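Local coordinates for encapsidation protein (Lactococcus phage asccphi28, PDB 7JQP) that probably works as the ring-forming ATPase motor that uses ATP hydrolysis to package phage DNA into the viral capsid, at residues A[20-25]-A[181-186]; A[9-14]-A[34-39]. All blocks are in the same frame, centred on the assembly; numbering follows the deposited sequence.

Contact 1: residues A[20-25]-A[181-186]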
ATOM      1  N   ARG A  20     -13.233   3.297  38.708  1.00 56.02           N
ATOM      2  CA  ARG A  20     -12.474   3.992  37.680  1.00 48.33           C
ATOM      3  C   ARG A  20     -12.510   3.276  36.335  1.00 39.44           C
ATOM      4  O   ARG A  20     -11.942   3.785  35.362  1.00 34.02           O
ATOM      5  CB  ARG A  20     -11.017   4.166  38.129  1.00 50.66           C
ATOM      6  CG  ARG A  20     -10.847   4.947  39.428  1.00 50.21           C
ATOM      7  CD  ARG A  20      -9.378   5.242  39.701  1.00 61.42           C
ATOM      8  NE  ARG A  20      -9.187   6.164  40.819  1.00 55.74           N
ATOM      9  CZ  ARG A  20      -9.351   7.482  40.745  1.00 56.45           C
ATOM     10  NH1 ARG A  20      -9.720   8.048  39.604  1.00 49.79           N
ATOM     11  NH2 ARG A  20      -9.148   8.233  41.819  1.00 65.69           N
ATOM     12  N   ILE A  21     -13.153   2.115  36.253  1.00 38.70           N
ATOM     13  CA  ILE A  21     -13.257   1.343  35.019  1.00 37.12           C
ATOM     14  C   ILE A  21     -14.732   1.170  34.684  1.00 38.07           C
ATOM     15  O   ILE A  21     -15.515   0.709  35.522  1.00 34.58           O
ATOM     16  CB  ILE A  21     -12.562  -0.027  35.144  1.00 37.78           C
ATOM     17  CG1 ILE A  21     -11.076   0.165  35.463  1.00 48.00           C
ATOM     18  CG2 ILE A  21     -12.747  -0.834  33.869  1.00 29.27           C
ATOM     19  CD1 ILE A  21     -10.312  -1.128  35.683  1.00 44.65           C
ATOM     20  N   PHE A  22     -15.106   1.532  33.458  1.00 42.43           N
ATOM     21  CA  PHE A  22     -16.487   1.464  33.005  1.00 36.47           C
ATOM     22  C   PHE A  22     -16.558   0.774  31.653  1.00 30.53           C
ATOM     23  O   PHE A  22     -15.667   0.937  30.813  1.00 33.63           O
ATOM     24  CB  PHE A  22     -17.100   2.861  32.891  1.00 39.77           C
ATOM     25  CG  PHE A  22     -16.807   3.751  34.061  1.00 37.52           C
ATOM     26  CD1 PHE A  22     -17.546   3.655  35.227  1.00 35.70           C
ATOM     27  CD2 PHE A  22     -15.777   4.671  33.999  1.00 40.42           C
ATOM     28  CE1 PHE A  22     -17.274   4.477  36.301  1.00 54.66           C
ATOM     29  CE2 PHE A  22     -15.496   5.491  35.071  1.00 40.75           C
ATOM     30  CZ  PHE A  22     -16.245   5.394  36.223  1.00 55.39           C
ATOM     31  N   LEU A  23     -17.623   0.004  31.450  1.00 29.59           N
ATOM     32  CA  LEU A  23     -17.916  -0.633  30.173  1.00 34.02           C
ATOM     33  C   LEU A  23     -19.282  -0.152  29.707  1.00 42.68           C
ATOM     34  O   LEU A  23     -20.287  -0.379  30.388  1.00 45.49           O
ATOM     35  CB  LEU A  23     -17.894  -2.157  30.296  1.00 40.90           C
ATOM     36  CG  LEU A  23     -18.201  -2.933  29.014  1.00 42.98           C
ATOM     37  CD1 LEU A  23     -17.066  -2.783  28.014  1.00 40.92           C
ATOM     38  CD2 LEU A  23     -18.448  -4.402  29.321  1.00 25.83           C
ATOM     39  N   VAL A  24     -19.313   0.525  28.562  1.00 36.53           N
ATOM     40  CA  VAL A  24     -20.539   1.081  28.001  1.00 33.91           C
ATOM     41  C   VAL A  24     -20.834   0.356  26.695  1.00 42.05           C
ATOM     42  O   VAL A  24     -20.037   0.411  25.751  1.00 40.24           O
ATOM     43  CB  VAL A  24     -20.418   2.595  27.774  1.00 39.58           C
ATOM     44  CG1 VAL A  24     -21.752   3.175  27.342  1.00 56.23           C
ATOM     45  CG2 VAL A  24     -19.917   3.285  29.031  1.00 33.73           C
ATOM     46  N   VAL A  25     -21.979  -0.320  26.643  1.00 42.39           N
ATOM     47  CA  VAL A  25     -22.387  -1.109  25.488  1.00 38.86           C
ATOM     48  C   VAL A  25     -23.750  -0.621  25.023  1.00 40.44           C
ATOM     49  O   VAL A  25     -24.596  -0.243  25.841  1.00 54.34           O
ATOM     50  CB  VAL A  25     -22.433  -2.617  25.810  1.00 45.36           C
ATOM     51  CG1 VAL A  25     -22.730  -3.418  24.552  1.00 41.69           C
ATOM     52  CG2 VAL A  25     -21.121  -3.064  26.434  1.00 46.17           C
ATOM     53  N   ASP A 181      -5.067   8.490  39.918  1.00 50.69           N
ATOM     54  CA  ASP A 181      -6.174   9.154  39.229  1.00 45.42           C
ATOM     55  C   ASP A 181      -6.102   8.787  37.752  1.00 49.23           C
ATOM     56  O   ASP A 181      -5.451   9.459  36.949  1.00 40.33           O
ATOM     57  CB  ASP A 181      -6.113  10.661  39.441  1.00 50.80           C
ATOM     58  CG  ASP A 181      -7.455  11.335  39.224  1.00 49.04           C
ATOM     59  OD1 ASP A 181      -8.475  10.620  39.150  1.00 44.74           O
ATOM     60  OD2 ASP A 181      -7.490  12.581  39.130  1.00 42.88           O
ATOM     61  N   PHE A 182      -6.779   7.701  37.391  1.00 44.86           N
ATOM     62  CA  PHE A 182      -6.818   7.210  36.021  1.00 34.44           C
ATOM     63  C   PHE A 182      -8.214   6.674  35.743  1.00 37.13           C
ATOM     64  O   PHE A 182      -8.877   6.142  36.636  1.00 31.04           O
ATOM     65  CB  PHE A 182      -5.753   6.123  35.811  1.00 31.31           C
ATOM     66  CG  PHE A 182      -5.471   5.806  34.372  1.00 31.77           C
ATOM     67  CD1 PHE A 182      -4.519   6.524  33.667  1.00 37.61           C
ATOM     68  CD2 PHE A 182      -6.133   4.773  33.733  1.00 28.80           C
ATOM     69  CE1 PHE A 182      -4.248   6.230  32.344  1.00 37.69           C
ATOM     70  CE2 PHE A 182      -5.865   4.473  32.411  1.00 30.35           C
ATOM     71  CZ  PHE A 182      -4.920   5.200  31.717  1.00 33.73           C
ATOM     72  N   TYR A 183      -8.664   6.832  34.501  1.00 33.73           N
ATOM     73  CA  TYR A 183      -9.983   6.372  34.093  1.00 33.63           C
ATOM     74  C   TYR A 183      -9.883   5.623  32.774  1.00 29.50           C
ATOM     75  O   TYR A 183      -9.155   6.038  31.866  1.00 41.72           O
ATOM     76  CB  TYR A 183     -10.966   7.541  33.961  1.00 33.99           C
ATOM     77  CG  TYR A 183     -11.457   8.077  35.287  1.00 37.11           C
ATOM     78  CD1 TYR A 183     -10.738   9.044  35.977  1.00 40.62           C
ATOM     79  CD2 TYR A 183     -12.637   7.612  35.851  1.00 42.27           C
ATOM     80  CE1 TYR A 183     -11.184   9.535  37.192  1.00 38.31           C
ATOM     81  CE2 TYR A 183     -13.090   8.096  37.063  1.00 56.34           C
ATOM     82  CZ  TYR A 183     -12.360   9.057  37.730  1.00 50.69           C
ATOM     83  OH  TYR A 183     -12.806   9.542  38.939  1.00 52.85           O
ATOM     84  N   LEU A 184     -10.619   4.519  32.676  1.00 27.17           N
ATOM     85  CA  LEU A 184     -10.683   3.708  31.468  1.00 26.74           C
ATOM     86  C   LEU A 184     -12.133   3.583  31.029  1.00 32.57           C
ATOM     87  O   LEU A 184     -12.997   3.209  31.829  1.00 28.63           O
ATOM     88  CB  LEU A 184     -10.080   2.319  31.699  1.00 33.25           C
ATOM     89  CG  LEU A 184     -10.337   1.277  30.608  1.00 29.58           C
ATOM     90  CD1 LEU A 184      -9.747   1.722  29.279  1.00 29.83           C
ATOM     91  CD2 LEU A 184      -9.780  -0.084  31.007  1.00 40.14           C
ATOM     92  N   PHE A 185     -12.394   3.887  29.761  1.00 33.79           N
ATOM     93  CA  PHE A 185     -13.730   3.797  29.188  1.00 31.76           C
ATOM     94  C   PHE A 185     -13.700   2.797  28.041  1.00 37.65           C
ATOM     95  O   PHE A 185     -12.919   2.954  27.096  1.00 44.93           O
ATOM     96  CB  PHE A 185     -14.218   5.163  28.701  1.00 33.08           C
ATOM     97  CG  PHE A 185     -14.725   6.055  29.800  1.00 28.11           C
ATOM     98  CD1 PHE A 185     -13.853   6.860  30.514  1.00 31.98           C
ATOM     99  CD2 PHE A 185     -16.073   6.089  30.119  1.00 28.50           C
ATOM    100  CE1 PHE A 185     -14.316   7.684  31.526  1.00 33.50           C
ATOM    101  CE2 PHE A 185     -16.541   6.910  31.129  1.00 30.98           C
ATOM    102  CZ  PHE A 185     -15.661   7.709  31.833  1.00 34.57           C
HETATM  103  N   MSE A 186     -14.538   1.770  28.131  1.00 35.50           N
HETATM  104  CA  MSE A 186     -14.688   0.787  27.064  1.00 35.02           C
HETATM  105  C   MSE A 186     -16.053   0.974  26.406  1.00 40.90           C
HETATM  106  O   MSE A 186     -17.086   0.793  27.048  1.00 46.03           O
HETATM  107  CB  MSE A 186     -14.546  -0.628  27.610  1.00 33.96           C
HETATM  108  CG  MSE A 186     -13.106  -1.106  27.731  1.00 35.43           C
HETATM  109 SE   MSE A 186     -12.913  -2.534  29.055  1.00 56.21          SE
HETATM  110  CE  MSE A 186     -11.180  -3.230  28.505  1.00 42.97           C
TER
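Parallel strands 21-26 and 183-188 pair in the core of the ATPase sheet, setting Ile21 beside Leu184, Phe22 beside Phe185 and Leu23 beside Met186. Four backbone bonds join them: Leu184 N to Arg20 O (3.1 Å), Phe22 N to Leu184 O, Met186 N to Phe22 O and Val24 N to Met186 O (2.7 Å). Strand 183-188 is inserted between strand 21-26, which leads into the probable P-loop, and strand 140-145, as expected of the ASCE fold. On the face of Phe22, Phe185 and Tyr183, Phe22 CD2 sits over a face of the Phe185 ring, 3.7 Å from CE2, with the planes 34° apart, and Phe22 CE2 meets Tyr183 CD2 edge against edge (3.6 Å). The other face suits branched and flexible apolar chains: Ile21 CG2 faces Leu184 CD2, while Leu23 CD1 packs on Met186 CB. Before the strands begin, extended Arg20 runs past Phe182 O, and its NH1 makes a salt bridge to Asp181 OD1 (2.9 Å). OD1 accepts through its anti lone pair but lies 33° out of the guanidinium plane, and the bond is bent (N-H...O 132°). Phe238 of a neighbouring subunit packs on Arg20, Ile21 and Leu184 and meets Phe182 edge-to-face.

Contact 2: residues A[9-14]-A[34-39]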
ATOM      1  N   TRP A   9     -26.734  10.098  26.105  1.00113.86           N
ATOM      2  CA  TRP A   9     -25.958   9.466  27.161  1.00102.07           C
ATOM      3  C   TRP A   9     -24.749  10.309  27.547  1.00 90.86           C
ATOM      4  O   TRP A   9     -24.085  10.898  26.692  1.00 93.63           O
ATOM      5  CB  TRP A   9     -25.505   8.082  26.693  1.00 88.80           C
ATOM      6  CG  TRP A   9     -24.677   7.358  27.684  1.00 82.21           C
ATOM      7  CD1 TRP A   9     -25.103   6.465  28.620  1.00 79.42           C
ATOM      8  CD2 TRP A   9     -23.262   7.473  27.849  1.00 78.76           C
ATOM      9  NE1 TRP A   9     -24.036   6.012  29.359  1.00 89.05           N
ATOM     10  CE2 TRP A   9     -22.894   6.619  28.904  1.00 89.45           C
ATOM     11  CE3 TRP A   9     -22.271   8.218  27.205  1.00 77.56           C
ATOM     12  CZ2 TRP A   9     -21.576   6.488  29.329  1.00 92.53           C
ATOM     13  CZ3 TRP A   9     -20.966   8.088  27.627  1.00 77.70           C
ATOM     14  CH2 TRP A   9     -20.628   7.230  28.679  1.00 78.76           C
ATOM     15  N   THR A  10     -24.460  10.358  28.844  1.00 90.78           N
ATOM     16  CA  THR A  10     -23.329  11.109  29.369  1.00 98.35           C
ATOM     17  C   THR A  10     -22.718  10.360  30.544  1.00 89.97           C
ATOM     18  O   THR A  10     -23.419   9.620  31.246  1.00 89.36           O
ATOM     19  CB  THR A  10     -23.753  12.520  29.810  1.00 83.39           C
ATOM     20  OG1 THR A  10     -22.591  13.315  30.075  1.00 82.30           O
ATOM     21  CG2 THR A  10     -24.624  12.457  31.057  1.00 83.47           C
ATOM     22  N   PRO A  11     -21.403  10.527  30.779  1.00 70.33           N
ATOM     23  CA  PRO A  11     -20.754   9.790  31.872  1.00 66.09           C
ATOM     24  C   PRO A  11     -20.749  10.498  33.218  1.00 77.40           C
ATOM     25  O   PRO A  11     -19.962  10.135  34.099  1.00 78.08           O
ATOM     26  CB  PRO A  11     -19.322   9.614  31.347  1.00 67.59           C
ATOM     27  CG  PRO A  11     -19.079  10.908  30.617  1.00 69.15           C
ATOM     28  CD  PRO A  11     -20.418  11.287  29.981  1.00 70.31           C
ATOM     29  N   LYS A  12     -21.609  11.497  33.405  1.00 80.28           N
ATOM     30  CA  LYS A  12     -21.632  12.206  34.683  1.00 75.43           C
ATOM     31  C   LYS A  12     -21.997  11.266  35.825  1.00 68.70           C
ATOM     32  O   LYS A  12     -21.353  11.266  36.880  1.00 67.29           O
ATOM     33  CB  LYS A  12     -22.612  13.375  34.617  1.00 78.55           C
ATOM     34  CG  LYS A  12     -21.957  14.745  34.569  1.00 77.69           C
ATOM     35  CD  LYS A  12     -23.001  15.851  34.404  1.00 75.98           C
ATOM     36  CE  LYS A  12     -24.056  15.807  35.505  1.00 78.31           C
ATOM     37  NZ  LYS A  12     -25.109  16.850  35.329  1.00 60.72           N
ATOM     38  N   ARG A  13     -23.049  10.465  35.639  1.00 72.95           N
ATOM     39  CA  ARG A  13     -23.450   9.513  36.672  1.00 76.30           C
ATOM     40  C   ARG A  13     -22.335   8.514  36.957  1.00 80.60           C
ATOM     41  O   ARG A  13     -22.081   8.164  38.115  1.00 76.29           O
ATOM     42  CB  ARG A  13     -24.728   8.788  36.249  1.00 77.95           C
ATOM     43  N   LEU A  14     -21.664   8.037  35.907  1.00 83.05           N
ATOM     44  CA  LEU A  14     -20.609   7.045  36.078  1.00 68.41           C
ATOM     45  C   LEU A  14     -19.416   7.621  36.833  1.00 73.83           C
ATOM     46  O   LEU A  14     -18.796   6.926  37.648  1.00 68.20           O
ATOM     47  CB  LEU A  14     -20.169   6.524  34.709  1.00 64.45           C
ATOM     48  CG  LEU A  14     -21.140   5.586  33.989  1.00 75.11           C
ATOM     49  CD1 LEU A  14     -22.249   6.364  33.287  1.00 89.54           C
ATOM     50  CD2 LEU A  14     -20.391   4.700  33.005  1.00 68.54           C
ATOM     51  N   PHE A  34     -18.474  11.067  21.699  1.00 52.59           N
ATOM     52  CA  PHE A  34     -18.688  12.510  21.752  1.00 44.55           C
ATOM     53  C   PHE A  34     -18.851  12.995  23.186  1.00 58.07           C
ATOM     54  O   PHE A  34     -18.149  13.913  23.626  1.00 57.99           O
ATOM     55  CB  PHE A  34     -19.918  12.855  20.907  1.00 47.38           C
ATOM     56  CG  PHE A  34     -20.374  14.280  21.030  1.00 53.61           C
ATOM     57  CD1 PHE A  34     -21.357  14.617  21.948  1.00 58.35           C
ATOM     58  CD2 PHE A  34     -19.845  15.276  20.227  1.00 52.28           C
ATOM     59  CE1 PHE A  34     -21.792  15.918  22.074  1.00 61.91           C
ATOM     60  CE2 PHE A  34     -20.280  16.584  20.349  1.00 60.87           C
ATOM     61  CZ  PHE A  34     -21.255  16.904  21.273  1.00 62.12           C
ATOM     62  N   ASN A  35     -19.767  12.382  23.936  1.00 61.05           N
ATOM     63  CA  ASN A  35     -20.034  12.847  25.293  1.00 53.13           C
ATOM     64  C   ASN A  35     -18.867  12.558  26.233  1.00 52.64           C
ATOM     65  O   ASN A  35     -18.531  13.391  27.081  1.00 49.78           O
ATOM     66  CB  ASN A  35     -21.323  12.213  25.809  1.00 53.80           C
ATOM     67  CG  ASN A  35     -22.554  12.738  25.093  1.00 65.66           C
ATOM     68  OD1 ASN A  35     -23.336  11.974  24.529  1.00 76.45           O
ATOM     69  ND2 ASN A  35     -22.724  14.055  25.105  1.00 67.15           N
ATOM     70  N   VAL A  36     -18.230  11.391  26.100  1.00 55.08           N
ATOM     71  CA  VAL A  36     -17.098  11.079  26.971  1.00 45.10           C
ATOM     72  C   VAL A  36     -15.958  12.060  26.734  1.00 45.99           C
ATOM     73  O   VAL A  36     -15.335  12.556  27.681  1.00 44.51           O
ATOM     74  CB  VAL A  36     -16.632   9.628  26.755  1.00 40.67           C
ATOM     75  CG1 VAL A  36     -15.312   9.386  27.480  1.00 38.81           C
ATOM     76  CG2 VAL A  36     -17.688   8.653  27.231  1.00 35.71           C
ATOM     77  N   THR A  37     -15.665  12.351  25.465  1.00 48.88           N
ATOM     78  CA  THR A  37     -14.609  13.304  25.142  1.00 37.09           C
ATOM     79  C   THR A  37     -14.987  14.709  25.590  1.00 43.63           C
ATOM     80  O   THR A  37     -14.118  15.479  26.011  1.00 48.22           O
ATOM     81  CB  THR A  37     -14.313  13.261  23.640  1.00 31.16           C
ATOM     82  OG1 THR A  37     -14.319  11.899  23.188  1.00 39.50           O
ATOM     83  CG2 THR A  37     -12.964  13.884  23.328  1.00 38.00           C
ATOM     84  N   GLY A  38     -16.272  15.059  25.508  1.00 50.29           N
ATOM     85  CA  GLY A  38     -16.693  16.396  25.899  1.00 54.95           C
ATOM     86  C   GLY A  38     -16.588  16.645  27.391  1.00 51.43           C
ATOM     87  O   GLY A  38     -16.111  17.702  27.817  1.00 54.60           O
ATOM     88  N   GLU A  39     -17.025  15.679  28.205  1.00 58.10           N
ATOM     89  CA  GLU A  39     -16.948  15.842  29.655  1.00 57.29           C
ATOM     90  C   GLU A  39     -15.503  15.938  30.117  1.00 50.37           C
ATOM     91  O   GLU A  39     -15.198  16.655  31.079  1.00 58.87           O
ATOM     92  CB  GLU A  39     -17.649  14.678  30.356  1.00 58.00           C
ATOM     93  CG  GLU A  39     -17.913  14.885  31.846  1.00 80.67           C
ATOM     94  CD  GLU A  39     -19.116  15.767  32.121  1.00 87.25           C
ATOM     95  OE1 GLU A  39     -20.154  15.589  31.445  1.00 73.91           O
ATOM     96  OE2 GLU A  39     -19.030  16.631  33.020  1.00 71.16           O
TER
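Trp9 NE1 hydrogen-bonds to Gln223 OE1 on strand 221-225, while the edge of the same indole packs against Val36: Val36 CG2 lies in the ring plane, nearest to Trp9 CZ3 (3.3 Å). Pro11 N lies over one face of the ring. So broad a side chain can bridge several elements, and Trp9 also touches Val24, Val225 and the loop residue Val30. Between Trp9 and Pro11, Thr10 CA rests 4.2 Å from Asn35 CB.

Pro11 continues this apolar seam. At the N-cap of helix 12-16 it suits a place where the chain turns into a helix, since the first turn needs no N-H from it. Its ring presses on the flank of helix 32-46, with Pro11 CG 4.0 Å from Glu39 CB and 4.2 Å from Val36 CA, three residues apart and so on one side of that helix. In a P-loop NTPase this is the helix that follows the phosphate-binding loop, here the probable Walker A sequence ending at Thr33. Segment 9-14 therefore covers part of the flank of the helix that probably follows the nucleotide-binding loop.

Beside the seam lies a more polar margin. Glu39 OE1 has Thr10 OG1 at 3.6 Å and Lys12 CG at 3.7 Å. Glu39 CG is anti to the backbone N (chi1 -167°) and the chain then bends at chi2 (79°), bringing CD round toward Lys12. The aliphatic part of Lys12 crosses the Glu39 side chain at about a right angle, but the ammonium goes elsewhere: Lys12 NZ remains 6.4 Å from Glu39 OE1, so any attraction between the two charges acts at a distance. Tyr78 of helix 72-79 touches both Thr10 and Glu39.

In the fold
From the N terminus the chain passes through 9-14 into helix 12-16 and then strand 21-26, runs through the probable P-loop and enters helix 32-46, where contact 2 closes a short loop of about twenty residues around that strand. Contact 1 starts inside this loop and reaches far ahead to 181-186, closing 155 intervening residues, so the two contacts cross. Their centres are 11 Å apart and they share one packed layer: Phe185 rests on both Pro11 and Val36, Trp9 on Val24, and Phe22 on the backbone of Leu14. The central sheet, the N-terminal segment and the helix after the P-loop are thereby joined on one face of the ATPase core.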